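Alpha-galactosidase (PDB 3A5V) hydrolyses terminal alpha-galactosidic bonds, releasing galactose, and is a tetrameric glycoside hydrolase of family 27. Local coordinates at residues Ala262-Ser266 / Phe299-Asn303. Sequence-based numbering, arbitrary orientation.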
loop_
_atom_site.group_PDB
_atom_site.type_symbol
_atom_site.label_atom_id
_atom_site.label_comp_id
_atom_site.label_asym_id
_atom_site.label_seq_id
_atom_site.Cartn_x
_atom_site.Cartn_y
_atom_site.Cartn_z
ATOM N N ALA A 262 -21.962 -14.776 -15.559
ATOM C CA ALA A 262 -22.607 -14.419 -16.832
ATOM C C ALA A 262 -22.930 -12.910 -16.891
ATOM O O ALA A 262 -22.597 -12.225 -17.855
ATOM C CB ALA A 262 -23.890 -15.260 -17.033
ATOM N N ALA A 263 -23.579 -12.395 -15.856
ATOM C CA ALA A 263 -24.045 -10.986 -15.863
ATOM C C ALA A 263 -22.935 -9.941 -15.724
ATOM O O ALA A 263 -23.120 -8.788 -16.106
ATOM C CB ALA A 263 -25.132 -10.772 -14.756
ATOM N N LEU A 264 -21.796 -10.333 -15.160
ATOM C CA LEU A 264 -20.646 -9.450 -15.080
ATOM C C LEU A 264 -19.737 -9.552 -16.317
ATOM O O LEU A 264 -18.673 -8.927 -16.360
ATOM C CB LEU A 264 -19.858 -9.651 -13.753
ATOM C CG LEU A 264 -20.325 -8.712 -12.610
ATOM C CD1 LEU A 264 -21.864 -8.785 -12.359
ATOM C CD2 LEU A 264 -19.576 -9.023 -11.284
ATOM N N LYS A 265 -20.208 -10.286 -17.330
ATOM C CA LYS A 265 -19.501 -10.455 -18.606
ATOM C C LYS A 265 -18.107 -11.062 -18.396
ATOM O O LYS A 265 -17.138 -10.665 -19.046
ATOM C CB LYS A 265 -19.448 -9.135 -19.404
ATOM C CG LYS A 265 -20.587 -8.933 -20.457
ATOM C CD LYS A 265 -21.993 -8.861 -19.866
ATOM C CE LYS A 265 -22.980 -8.320 -20.909
ATOM N NZ LYS A 265 -24.375 -8.214 -20.395
ATOM N N SER A 266 -18.001 -12.006 -17.460
ATOM C CA SER A 266 -16.795 -12.842 -17.369
ATOM C C SER A 266 -16.765 -13.787 -18.579
ATOM O O SER A 266 -17.835 -14.230 -19.057
ATOM C CB SER A 266 -16.810 -13.680 -16.082
ATOM O OG SER A 266 -15.641 -14.500 -15.965
ATOM N N PHE A 299 -22.736 -5.269 -24.320
ATOM C CA PHE A 299 -21.382 -5.495 -23.747
ATOM C C PHE A 299 -21.131 -4.853 -22.377
ATOM O O PHE A 299 -19.989 -4.501 -22.069
ATOM C CB PHE A 299 -20.306 -4.947 -24.700
ATOM C CG PHE A 299 -20.409 -5.484 -26.074
ATOM C CD1 PHE A 299 -20.601 -6.821 -26.284
ATOM C CD2 PHE A 299 -20.332 -4.660 -27.148
ATOM C CE1 PHE A 299 -20.714 -7.289 -27.522
ATOM C CE2 PHE A 299 -20.437 -5.150 -28.361
ATOM C CZ PHE A 299 -20.624 -6.462 -28.546
ATOM N N SER A 300 -22.177 -4.738 -21.563
ATOM C CA SER A 300 -22.097 -4.010 -20.308
ATOM C C SER A 300 -22.275 -4.963 -19.128
ATOM O O SER A 300 -23.289 -5.649 -19.063
ATOM C CB SER A 300 -23.222 -2.966 -20.283
ATOM O OG SER A 300 -23.038 -2.067 -19.218
ATOM N N PRO A 301 -21.300 -5.012 -18.191
ATOM C CA PRO A 301 -21.550 -5.771 -16.964
ATOM C C PRO A 301 -22.704 -5.167 -16.155
ATOM O O PRO A 301 -22.917 -3.941 -16.181
ATOM C CB PRO A 301 -20.241 -5.606 -16.159
ATOM C CG PRO A 301 -19.202 -5.273 -17.162
ATOM C CD PRO A 301 -19.939 -4.436 -18.211
ATOM N N ALA A 302 -23.425 -6.009 -15.417
ATOM C CA ALA A 302 -24.406 -5.491 -14.452
ATOM C C ALA A 302 -23.638 -4.847 -13.290
ATOM O O ALA A 302 -22.544 -5.311 -12.949
ATOM C CB ALA A 302 -25.338 -6.622 -13.944
ATOM N N ASN A 303 -24.200 -3.782 -12.705
ATOM C CA ASN A 303 -23.590 -3.083 -11.564
ATOM C C ASN A 303 -24.230 -3.500 -10.245
ATOM O O ASN A 303 -25.432 -3.748 -10.212
ATOM C CB ASN A 303 -23.753 -1.551 -11.719
ATOM C CG ASN A 303 -23.173 -1.038 -13.024
ATOM O OD1 ASN A 303 -23.865 -0.407 -13.847
ATOM N ND2 ASN A 303 -21.914 -1.327 -13.238
HETATM O O HOH W 1 -25.133 -5.881 -21.820
#
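Ala263 and Ala302 meet where a helix of the catalytic barrel ends against the linker to the C-terminal beta sandwich. Ala302 N donates a nearly straight hydrogen bond (168° at the hydrogen) to Ala263 O of the helix's last turn, 2.9 Å away. The CA-H of Pro301 also approaches Ala263 O, with CA 3.5 Å away. Small side chains let the two backbones come this close: Ala263 CB lies 4.2 Å from Ala302 CB. The proline ring lays its CB and CG against the carbonyl oxygen of Leu264, while Leu264 reaches with CD1 to within 3.6 Å of Ala302 O.

Lys265 leaves its backbone toward the linker and bends at chi2 (63°), which lays CD and CE beside the backbone of Ser300. There NZ bonds Ser300 O at 3.1 Å, coming from above the carbonyl plane; its strongest polar partner is Val293 O, in helix 288-294 before the linker. A water 2.8 Å from Lys265 NZ also accepts from Ser300 N, bridging the segments.

A Schellman motif sets the root of this lysine: at positive phi (58°), Lys265 is the C-prime residue, with its N bonded to Ala262 O. Helix 251-263 thus stops at the domain junction, where Ala263 and Ala302 touch strand 322-329, Leu264 packs on strand 311-318, and Lys265 touches Leu318 of that strand and Trp236 of barrel strand 236-238.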